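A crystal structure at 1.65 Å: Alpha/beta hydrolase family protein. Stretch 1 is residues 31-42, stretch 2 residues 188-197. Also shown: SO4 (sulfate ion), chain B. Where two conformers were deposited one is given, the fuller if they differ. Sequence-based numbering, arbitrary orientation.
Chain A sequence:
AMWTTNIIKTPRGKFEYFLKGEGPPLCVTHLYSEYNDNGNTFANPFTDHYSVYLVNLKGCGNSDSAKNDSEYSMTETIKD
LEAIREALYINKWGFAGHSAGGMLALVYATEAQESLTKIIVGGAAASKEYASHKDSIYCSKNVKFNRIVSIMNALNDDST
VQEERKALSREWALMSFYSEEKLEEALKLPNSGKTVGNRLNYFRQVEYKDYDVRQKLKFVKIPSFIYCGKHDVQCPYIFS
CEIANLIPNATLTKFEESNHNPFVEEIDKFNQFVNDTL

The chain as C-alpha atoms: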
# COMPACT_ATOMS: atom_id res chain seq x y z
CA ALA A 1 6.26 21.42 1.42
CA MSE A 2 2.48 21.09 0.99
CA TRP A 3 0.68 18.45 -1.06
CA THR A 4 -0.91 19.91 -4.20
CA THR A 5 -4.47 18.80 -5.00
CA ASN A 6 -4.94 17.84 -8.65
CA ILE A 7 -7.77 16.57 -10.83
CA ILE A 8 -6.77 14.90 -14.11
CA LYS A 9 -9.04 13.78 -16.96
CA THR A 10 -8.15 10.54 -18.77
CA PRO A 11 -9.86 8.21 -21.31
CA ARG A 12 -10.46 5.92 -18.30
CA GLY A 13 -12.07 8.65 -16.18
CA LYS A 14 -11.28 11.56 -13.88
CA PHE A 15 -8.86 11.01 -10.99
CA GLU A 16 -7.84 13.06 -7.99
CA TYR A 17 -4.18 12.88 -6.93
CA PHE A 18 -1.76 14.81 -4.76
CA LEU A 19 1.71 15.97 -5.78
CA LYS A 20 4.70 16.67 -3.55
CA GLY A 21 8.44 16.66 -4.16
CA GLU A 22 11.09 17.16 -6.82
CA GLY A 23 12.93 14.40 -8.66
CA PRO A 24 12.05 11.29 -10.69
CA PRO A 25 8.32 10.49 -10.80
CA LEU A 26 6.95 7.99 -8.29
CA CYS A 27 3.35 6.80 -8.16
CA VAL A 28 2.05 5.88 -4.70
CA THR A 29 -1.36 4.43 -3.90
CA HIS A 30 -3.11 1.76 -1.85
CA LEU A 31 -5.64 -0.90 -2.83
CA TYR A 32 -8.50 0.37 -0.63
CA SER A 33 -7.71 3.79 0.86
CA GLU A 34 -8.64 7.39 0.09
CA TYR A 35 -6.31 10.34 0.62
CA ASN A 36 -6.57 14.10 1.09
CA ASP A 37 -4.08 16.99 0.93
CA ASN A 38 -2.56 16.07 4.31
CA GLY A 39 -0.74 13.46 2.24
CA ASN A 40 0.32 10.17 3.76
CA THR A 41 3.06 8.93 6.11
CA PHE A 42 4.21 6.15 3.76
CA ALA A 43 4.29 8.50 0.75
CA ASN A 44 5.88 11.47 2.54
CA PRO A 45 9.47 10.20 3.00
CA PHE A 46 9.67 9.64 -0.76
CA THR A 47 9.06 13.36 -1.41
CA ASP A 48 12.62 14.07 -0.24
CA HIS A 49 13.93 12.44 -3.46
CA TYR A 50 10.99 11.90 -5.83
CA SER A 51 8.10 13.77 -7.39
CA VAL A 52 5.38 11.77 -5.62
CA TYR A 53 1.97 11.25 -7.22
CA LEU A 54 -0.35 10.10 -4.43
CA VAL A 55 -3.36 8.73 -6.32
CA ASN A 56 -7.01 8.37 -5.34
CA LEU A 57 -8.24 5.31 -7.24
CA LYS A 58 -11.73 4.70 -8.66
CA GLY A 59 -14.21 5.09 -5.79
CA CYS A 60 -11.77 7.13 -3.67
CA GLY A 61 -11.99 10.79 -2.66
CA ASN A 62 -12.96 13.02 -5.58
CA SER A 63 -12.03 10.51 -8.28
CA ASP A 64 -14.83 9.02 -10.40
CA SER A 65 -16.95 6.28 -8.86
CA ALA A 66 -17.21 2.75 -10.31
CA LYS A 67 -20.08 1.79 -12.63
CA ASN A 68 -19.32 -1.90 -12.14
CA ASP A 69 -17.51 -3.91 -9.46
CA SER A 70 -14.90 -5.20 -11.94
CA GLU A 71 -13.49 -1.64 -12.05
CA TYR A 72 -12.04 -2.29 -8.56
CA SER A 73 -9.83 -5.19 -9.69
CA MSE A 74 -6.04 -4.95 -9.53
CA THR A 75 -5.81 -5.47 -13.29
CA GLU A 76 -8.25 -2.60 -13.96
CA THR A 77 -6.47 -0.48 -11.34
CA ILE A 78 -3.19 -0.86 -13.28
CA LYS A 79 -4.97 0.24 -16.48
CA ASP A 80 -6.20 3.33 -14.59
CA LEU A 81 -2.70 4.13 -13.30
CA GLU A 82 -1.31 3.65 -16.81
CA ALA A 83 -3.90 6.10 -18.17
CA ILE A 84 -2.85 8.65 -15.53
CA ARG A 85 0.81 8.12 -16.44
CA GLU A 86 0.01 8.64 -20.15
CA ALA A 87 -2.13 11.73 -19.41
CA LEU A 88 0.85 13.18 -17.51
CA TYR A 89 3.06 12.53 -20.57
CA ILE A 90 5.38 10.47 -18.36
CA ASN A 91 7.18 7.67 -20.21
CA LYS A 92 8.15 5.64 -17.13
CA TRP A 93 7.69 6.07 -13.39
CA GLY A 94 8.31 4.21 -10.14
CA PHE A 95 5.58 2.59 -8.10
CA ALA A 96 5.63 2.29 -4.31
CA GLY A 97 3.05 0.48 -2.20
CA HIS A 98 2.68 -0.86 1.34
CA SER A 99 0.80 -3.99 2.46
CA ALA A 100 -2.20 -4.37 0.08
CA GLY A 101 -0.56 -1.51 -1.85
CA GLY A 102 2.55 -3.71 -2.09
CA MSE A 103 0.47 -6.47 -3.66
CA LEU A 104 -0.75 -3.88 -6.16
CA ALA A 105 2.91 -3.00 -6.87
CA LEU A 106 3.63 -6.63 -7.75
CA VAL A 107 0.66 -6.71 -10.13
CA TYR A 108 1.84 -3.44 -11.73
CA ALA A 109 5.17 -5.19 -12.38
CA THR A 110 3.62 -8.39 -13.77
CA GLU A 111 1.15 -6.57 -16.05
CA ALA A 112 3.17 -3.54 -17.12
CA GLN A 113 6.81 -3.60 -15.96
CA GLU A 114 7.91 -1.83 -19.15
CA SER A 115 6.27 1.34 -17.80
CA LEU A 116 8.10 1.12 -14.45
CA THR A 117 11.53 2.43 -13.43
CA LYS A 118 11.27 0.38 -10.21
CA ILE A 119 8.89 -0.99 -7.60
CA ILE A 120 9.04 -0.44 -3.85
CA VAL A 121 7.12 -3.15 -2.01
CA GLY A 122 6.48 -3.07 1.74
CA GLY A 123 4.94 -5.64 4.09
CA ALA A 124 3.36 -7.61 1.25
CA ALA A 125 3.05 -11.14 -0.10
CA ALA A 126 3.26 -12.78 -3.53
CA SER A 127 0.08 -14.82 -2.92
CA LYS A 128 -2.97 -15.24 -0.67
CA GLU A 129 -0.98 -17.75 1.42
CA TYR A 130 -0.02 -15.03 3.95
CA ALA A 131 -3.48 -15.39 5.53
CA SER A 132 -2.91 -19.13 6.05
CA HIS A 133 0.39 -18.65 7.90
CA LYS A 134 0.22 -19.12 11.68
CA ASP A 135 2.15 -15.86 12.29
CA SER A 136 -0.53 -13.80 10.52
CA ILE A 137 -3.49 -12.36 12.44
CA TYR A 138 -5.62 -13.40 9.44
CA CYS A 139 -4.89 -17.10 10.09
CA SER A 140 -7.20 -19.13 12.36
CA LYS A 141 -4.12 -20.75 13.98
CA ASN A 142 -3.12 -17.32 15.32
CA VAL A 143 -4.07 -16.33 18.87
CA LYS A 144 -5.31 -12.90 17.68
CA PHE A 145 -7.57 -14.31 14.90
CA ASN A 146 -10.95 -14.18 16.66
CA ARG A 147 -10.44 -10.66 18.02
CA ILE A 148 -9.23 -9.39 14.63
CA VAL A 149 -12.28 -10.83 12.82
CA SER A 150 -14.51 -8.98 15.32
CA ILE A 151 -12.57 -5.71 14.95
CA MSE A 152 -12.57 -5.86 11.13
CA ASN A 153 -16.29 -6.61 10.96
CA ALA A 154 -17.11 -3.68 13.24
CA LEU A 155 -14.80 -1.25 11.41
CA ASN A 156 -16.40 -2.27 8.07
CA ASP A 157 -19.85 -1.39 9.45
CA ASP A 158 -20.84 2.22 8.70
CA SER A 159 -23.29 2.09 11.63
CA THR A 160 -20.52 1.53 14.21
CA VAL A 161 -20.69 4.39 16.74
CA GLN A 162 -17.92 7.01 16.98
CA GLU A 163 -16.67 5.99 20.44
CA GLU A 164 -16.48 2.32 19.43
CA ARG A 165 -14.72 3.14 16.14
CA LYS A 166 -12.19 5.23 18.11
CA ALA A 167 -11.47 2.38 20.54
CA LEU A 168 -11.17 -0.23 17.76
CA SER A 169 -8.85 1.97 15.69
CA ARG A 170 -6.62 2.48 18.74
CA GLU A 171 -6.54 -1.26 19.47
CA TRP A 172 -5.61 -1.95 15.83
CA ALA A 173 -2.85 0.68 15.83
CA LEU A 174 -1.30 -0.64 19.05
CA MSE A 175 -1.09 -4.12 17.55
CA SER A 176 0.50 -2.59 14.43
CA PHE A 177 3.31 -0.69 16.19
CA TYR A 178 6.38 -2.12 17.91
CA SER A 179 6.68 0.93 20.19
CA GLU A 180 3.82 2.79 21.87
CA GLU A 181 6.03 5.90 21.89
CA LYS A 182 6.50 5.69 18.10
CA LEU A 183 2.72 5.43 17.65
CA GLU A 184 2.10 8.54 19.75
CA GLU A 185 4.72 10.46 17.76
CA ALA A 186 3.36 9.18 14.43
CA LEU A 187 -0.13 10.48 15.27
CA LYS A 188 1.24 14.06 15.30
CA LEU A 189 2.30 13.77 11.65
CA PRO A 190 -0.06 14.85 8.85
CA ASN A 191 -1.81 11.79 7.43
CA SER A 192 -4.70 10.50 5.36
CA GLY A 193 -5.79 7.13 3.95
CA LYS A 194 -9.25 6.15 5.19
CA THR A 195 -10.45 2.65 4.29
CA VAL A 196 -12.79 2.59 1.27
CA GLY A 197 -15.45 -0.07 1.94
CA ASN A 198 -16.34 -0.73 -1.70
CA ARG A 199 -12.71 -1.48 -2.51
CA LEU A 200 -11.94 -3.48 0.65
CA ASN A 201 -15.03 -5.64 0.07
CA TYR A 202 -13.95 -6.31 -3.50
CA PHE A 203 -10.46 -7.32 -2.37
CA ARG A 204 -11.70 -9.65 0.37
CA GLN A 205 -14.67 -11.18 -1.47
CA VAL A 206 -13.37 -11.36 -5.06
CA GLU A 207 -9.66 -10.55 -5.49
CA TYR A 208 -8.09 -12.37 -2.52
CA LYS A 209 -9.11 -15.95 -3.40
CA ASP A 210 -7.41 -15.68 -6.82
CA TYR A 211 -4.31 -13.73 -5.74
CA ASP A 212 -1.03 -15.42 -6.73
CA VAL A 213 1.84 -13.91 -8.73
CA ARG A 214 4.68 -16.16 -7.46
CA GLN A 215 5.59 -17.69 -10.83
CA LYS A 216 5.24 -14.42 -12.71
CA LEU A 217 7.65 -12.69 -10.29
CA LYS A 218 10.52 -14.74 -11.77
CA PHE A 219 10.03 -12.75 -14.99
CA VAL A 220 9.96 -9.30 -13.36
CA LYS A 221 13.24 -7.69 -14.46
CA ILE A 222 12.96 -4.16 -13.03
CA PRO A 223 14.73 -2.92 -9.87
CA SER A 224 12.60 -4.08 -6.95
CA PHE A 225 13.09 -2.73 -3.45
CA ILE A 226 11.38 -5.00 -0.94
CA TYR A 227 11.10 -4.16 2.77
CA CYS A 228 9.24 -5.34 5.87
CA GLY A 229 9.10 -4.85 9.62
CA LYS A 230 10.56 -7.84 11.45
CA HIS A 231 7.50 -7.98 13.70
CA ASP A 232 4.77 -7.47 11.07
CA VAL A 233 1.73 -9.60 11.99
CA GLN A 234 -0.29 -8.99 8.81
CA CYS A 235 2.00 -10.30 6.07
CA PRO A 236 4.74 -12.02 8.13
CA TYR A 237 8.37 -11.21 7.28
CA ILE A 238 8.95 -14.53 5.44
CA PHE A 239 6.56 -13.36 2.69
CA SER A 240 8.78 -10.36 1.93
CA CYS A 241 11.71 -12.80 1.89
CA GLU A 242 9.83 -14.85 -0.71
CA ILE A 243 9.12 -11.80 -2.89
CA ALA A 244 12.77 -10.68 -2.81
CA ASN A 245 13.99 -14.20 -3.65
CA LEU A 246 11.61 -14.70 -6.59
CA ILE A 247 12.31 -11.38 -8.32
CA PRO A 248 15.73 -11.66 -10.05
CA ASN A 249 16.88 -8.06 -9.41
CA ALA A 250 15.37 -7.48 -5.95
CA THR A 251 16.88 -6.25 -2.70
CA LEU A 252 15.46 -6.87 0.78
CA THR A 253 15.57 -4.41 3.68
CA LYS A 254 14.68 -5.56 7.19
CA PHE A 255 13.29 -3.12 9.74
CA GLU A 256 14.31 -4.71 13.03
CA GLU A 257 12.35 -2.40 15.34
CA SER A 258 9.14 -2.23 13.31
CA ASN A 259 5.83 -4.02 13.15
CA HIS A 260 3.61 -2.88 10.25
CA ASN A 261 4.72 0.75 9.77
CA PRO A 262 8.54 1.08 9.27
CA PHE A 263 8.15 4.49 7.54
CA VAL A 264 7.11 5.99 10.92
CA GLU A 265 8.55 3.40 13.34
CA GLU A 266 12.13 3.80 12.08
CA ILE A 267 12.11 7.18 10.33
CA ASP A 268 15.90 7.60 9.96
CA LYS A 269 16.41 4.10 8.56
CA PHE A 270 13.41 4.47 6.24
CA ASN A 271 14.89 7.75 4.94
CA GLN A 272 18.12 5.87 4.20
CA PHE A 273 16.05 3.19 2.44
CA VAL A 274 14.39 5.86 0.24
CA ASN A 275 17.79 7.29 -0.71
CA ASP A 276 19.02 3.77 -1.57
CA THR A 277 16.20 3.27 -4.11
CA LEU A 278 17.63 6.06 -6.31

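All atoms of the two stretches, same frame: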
# COMPACT_ATOMS: atom_id res chain seq x y z
N LEU A 31 -4.56 -0.15 -2.18
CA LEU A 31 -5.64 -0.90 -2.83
C LEU A 31 -7.05 -0.49 -2.37
O LEU A 31 -8.01 -0.64 -3.13
CB LEU A 31 -5.43 -2.40 -2.65
CG LEU A 31 -6.26 -3.31 -3.56
CD1 LEU A 31 -6.01 -2.98 -5.03
CD2 LEU A 31 -5.92 -4.75 -3.26
N TYR A 32 -7.17 0.01 -1.15
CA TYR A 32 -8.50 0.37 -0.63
C TYR A 32 -8.47 1.52 0.38
O TYR A 32 -9.05 1.42 1.46
CB TYR A 32 -9.24 -0.86 -0.07
CG TYR A 32 -8.41 -1.83 0.73
CD1 TYR A 32 -8.06 -1.56 2.05
CD2 TYR A 32 -7.98 -3.03 0.16
CE1 TYR A 32 -7.30 -2.46 2.79
CE2 TYR A 32 -7.22 -3.94 0.90
CZ TYR A 32 -6.88 -3.65 2.21
OH TYR A 32 -6.13 -4.54 2.94
N SER A 33 -7.81 2.61 0.01
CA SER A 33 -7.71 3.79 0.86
C SER A 33 -7.95 5.06 0.06
O SER A 33 -7.64 5.12 -1.13
CB SER A 33 -6.34 3.89 1.52
OG SER A 33 -6.06 2.74 2.30
N GLU A 34 -8.50 6.08 0.72
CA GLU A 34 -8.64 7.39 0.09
C GLU A 34 -7.86 8.45 0.84
O GLU A 34 -7.85 8.47 2.07
CB GLU A 34 -10.11 7.78 -0.08
CG GLU A 34 -10.92 7.87 1.21
CD GLU A 34 -12.40 8.07 0.96
OE1 GLU A 34 -12.82 8.28 -0.20
OE2 GLU A 34 -13.17 8.02 1.94
N TYR A 35 -7.22 9.33 0.08
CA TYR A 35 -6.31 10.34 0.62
C TYR A 35 -6.87 11.75 0.48
O TYR A 35 -7.81 11.99 -0.28
CB TYR A 35 -4.97 10.27 -0.11
CG TYR A 35 -4.32 8.90 -0.11
CD1 TYR A 35 -3.68 8.41 1.03
CD2 TYR A 35 -4.33 8.10 -1.26
CE1 TYR A 35 -3.07 7.16 1.03
CE2 TYR A 35 -3.72 6.85 -1.27
CZ TYR A 35 -3.10 6.39 -0.12
OH TYR A 35 -2.49 5.16 -0.11
N ASN A 36 -6.30 12.67 1.25
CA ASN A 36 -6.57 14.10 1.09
C ASN A 36 -5.24 14.86 1.11
O ASN A 36 -4.18 14.24 1.14
CB ASN A 36 -7.55 14.59 2.17
CG ASN A 36 -7.03 14.39 3.58
OD1 ASN A 36 -5.88 14.69 3.88
ND2 ASN A 36 -7.90 13.90 4.46
N ASP A 37 -5.30 16.19 1.09
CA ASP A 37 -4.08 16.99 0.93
C ASP A 37 -3.15 17.04 2.16
O ASP A 37 -2.12 17.71 2.13
CB ASP A 37 -4.39 18.40 0.39
CG ASP A 37 -5.17 19.27 1.37
OD1 ASP A 37 -5.41 18.86 2.52
OD2 ASP A 37 -5.53 20.40 0.97
N ASN A 38 -3.51 16.32 3.22
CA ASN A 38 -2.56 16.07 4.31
C ASN A 38 -1.45 15.13 3.86
O ASN A 38 -0.41 15.03 4.51
CB ASN A 38 -3.27 15.47 5.53
CG ASN A 38 -4.16 16.47 6.24
OD1 ASN A 38 -5.36 16.25 6.37
ND2 ASN A 38 -3.57 17.57 6.68
N GLY A 39 -1.68 14.45 2.74
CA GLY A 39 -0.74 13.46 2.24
C GLY A 39 -0.83 12.18 3.04
O GLY A 39 -1.90 11.82 3.54
N ASN A 40 0.30 11.49 3.17
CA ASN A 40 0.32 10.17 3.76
C ASN A 40 1.72 9.84 4.28
O ASN A 40 2.71 10.20 3.65
CB ASN A 40 -0.12 9.14 2.70
CG ASN A 40 0.04 7.72 3.17
OD1 ASN A 40 1.01 7.05 2.83
ND2 ASN A 40 -0.92 7.25 3.97
N THR A 41 1.79 9.16 5.42
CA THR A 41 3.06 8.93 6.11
C THR A 41 3.98 7.91 5.43
O THR A 41 5.19 7.92 5.66
CB THR A 41 2.86 8.56 7.59
OG1 THR A 41 1.95 7.47 7.69
CG2 THR A 41 2.33 9.75 8.38
N PHE A 42 3.41 7.03 4.61
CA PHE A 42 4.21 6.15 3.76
C PHE A 42 4.76 6.91 2.55
O PHE A 42 5.93 6.77 2.20
CB PHE A 42 3.41 4.91 3.33
CG PHE A 42 4.02 4.15 2.19
CD1 PHE A 42 5.20 3.43 2.35
CD2 PHE A 42 3.39 4.14 0.94
CE1 PHE A 42 5.76 2.73 1.29
CE2 PHE A 42 3.94 3.44 -0.13
CZ PHE A 42 5.13 2.73 0.05
N LYS A 188 1.05 12.61 15.42
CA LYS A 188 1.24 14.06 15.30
C LYS A 188 1.55 14.48 13.87
O LYS A 188 1.43 15.65 13.52
CB LYS A 188 2.34 14.55 16.24
CG LYS A 188 1.95 14.60 17.71
CD LYS A 188 2.82 15.60 18.47
CE LYS A 188 4.30 15.36 18.23
NZ LYS A 188 5.16 16.32 18.98
N LEU A 189 1.96 13.51 13.05
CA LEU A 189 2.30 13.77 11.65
C LEU A 189 1.04 13.91 10.81
O LEU A 189 0.04 13.25 11.08
CB LEU A 189 3.18 12.64 11.10
CG LEU A 189 4.54 12.40 11.77
CD1 LEU A 189 5.17 11.11 11.27
CD2 LEU A 189 5.49 13.58 11.57
N PRO A 190 1.08 14.77 9.77
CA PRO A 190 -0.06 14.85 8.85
C PRO A 190 -0.26 13.51 8.14
O PRO A 190 0.72 12.87 7.74
CB PRO A 190 0.35 15.94 7.86
CG PRO A 190 1.83 16.02 7.95
CD PRO A 190 2.19 15.66 9.36
N ASN A 191 -1.51 13.09 8.01
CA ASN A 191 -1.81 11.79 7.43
C ASN A 191 -3.22 11.73 6.87
O ASN A 191 -4.11 12.46 7.32
CB ASN A 191 -1.61 10.67 8.46
CG ASN A 191 -1.35 9.31 7.83
OD1 ASN A 191 -0.90 9.21 6.69
ND2 ASN A 191 -1.61 8.25 8.58
N SER A 192 -3.39 10.87 5.87
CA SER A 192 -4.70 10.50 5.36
C SER A 192 -4.60 9.08 4.79
O SER A 192 -3.50 8.55 4.63
CB SER A 192 -5.18 11.49 4.29
OG SER A 192 -4.42 11.38 3.10
N GLY A 193 -5.75 8.48 4.49
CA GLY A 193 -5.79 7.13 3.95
C GLY A 193 -6.86 6.29 4.62
O GLY A 193 -6.58 5.21 5.13
N LYS A 194 -8.09 6.82 4.60
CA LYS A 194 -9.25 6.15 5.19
C LYS A 194 -9.67 4.96 4.33
O LYS A 194 -9.68 5.04 3.11
CB LYS A 194 -10.41 7.14 5.32
CG LYS A 194 -11.25 6.97 6.58
CD LYS A 194 -12.13 8.19 6.82
CE LYS A 194 -13.34 8.19 5.90
NZ LYS A 194 -14.33 7.15 6.29
N THR A 195 -10.02 3.86 4.99
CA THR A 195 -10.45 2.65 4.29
C THR A 195 -11.68 2.94 3.43
O THR A 195 -12.63 3.57 3.89
CB THR A 195 -10.76 1.52 5.27
OG1 THR A 195 -9.60 1.27 6.07
CG2 THR A 195 -11.12 0.24 4.52
N VAL A 196 -11.64 2.48 2.18
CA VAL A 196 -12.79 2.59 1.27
C VAL A 196 -13.49 1.23 1.21
O VAL A 196 -12.96 0.27 0.65
CB VAL A 196 -12.36 3.06 -0.15
CG1 VAL A 196 -13.56 3.12 -1.08
CG2 VAL A 196 -11.70 4.43 -0.07
N GLY A 197 -14.68 1.17 1.80
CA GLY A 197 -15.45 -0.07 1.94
C GLY A 197 -15.69 -0.82 0.65
O GLY A 197 -15.50 -2.04 0.60
S SO4 B . -3.54 -2.76 4.75
O1 SO4 B . -4.85 -3.37 4.96
O2 SO4 B . -2.59 -3.34 5.68
O3 SO4 B . -3.13 -2.99 3.37
O4 SO4 B . -3.64 -1.32 4.99
O HOH W 1 -7.10 1.60 4.62
O HOH W 2 -14.15 5.73 3.05
O HOH W 3 -6.74 13.19 7.18

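The two stretches run antiparallel, and over Ser-33 to Glu-34 and Lys-194 to Thr-195 they form a short sheet, in which Ser-33 pairs with Thr-195 and Glu-34 with Lys-194. Backbone groups do most of the work here. Val-196 N donates to Tyr-32 O (2.9 Å, nearly linear), and Glu-34 N donates to Lys-194 O (2.9 Å). The return bond from Lys-194 N to Glu-34 O, at 3.0 Å, is bent to 133° and weak. Gly-193 CA also lies 3.1 Å from Glu-34 O, a CA-H...O contact that is itself well off linear.

Outside the backbone ladder, waters link the side chains to their surroundings. On the Ser-33 and Thr-195 face, one water bridges the two hydroxyls, 2.8 Å from Ser-33 OG and 2.9 Å from Thr-195 OG1. On the Glu-34 and Lys-194 face the charges do not close into a salt bridge, since Glu-34 OE2 and Lys-194 NZ stay 4.6 Å apart. Instead a second water donates to Glu-34 OE2 (2.7 Å) and to Thr-195 O (2.8 Å), while OE1 is satisfied elsewhere in the structure. Val-196 adds an apolar element: its CG2 packs 3.7 Å from Glu-34 CB, covering the aliphatic base of that side chain.

Beyond the sheet, polar side chains take over from the backbone. Ser-192 is well suited to its place because a hydroxyl can accept and donate at once: its OG accepts from Asn-36 N (2.9 Å) and donates to Gly-39 O (2.6 Å), tying together the two ends of the type I turn that spans Asn-36 to Gly-39. Within that turn, Gly-39 N donates to Asn-36 O (3.0 Å) and Asn-38 N to Asn-36 OD1 (3.0 Å). Gly-39 has a positive phi, which favours glycine. A third water accepts from Asn-36 ND2 (3.0 Å) and donates to Asn-191 O (2.7 Å).

The carboxamides of Asn-40 and Asn-191 serve backbone partners, both across the contact and within stretch 1. Asn-40 ND2 donates to Ser-192 O (3.0 Å), and Asn-40 OD1 accepts locally from Phe-42 N (3.0 Å). Asn-191 OD1 accepts from Thr-41 N (3.0 Å), although the CA-to-CB bond of Asn-191 points away overall; the end of the side chain comes back to make the bond. Gly-193 fits for steric reasons: at its phi/psi of 136/54 a CB would jam against the preceding carbonyl oxygen, and it would also lie a tight 3.4 Å from Tyr-35 CE1.

Tyr-32 OH donates to sulfate O1 (2.7 Å), an ion probably drawn from the crystallisation liquor.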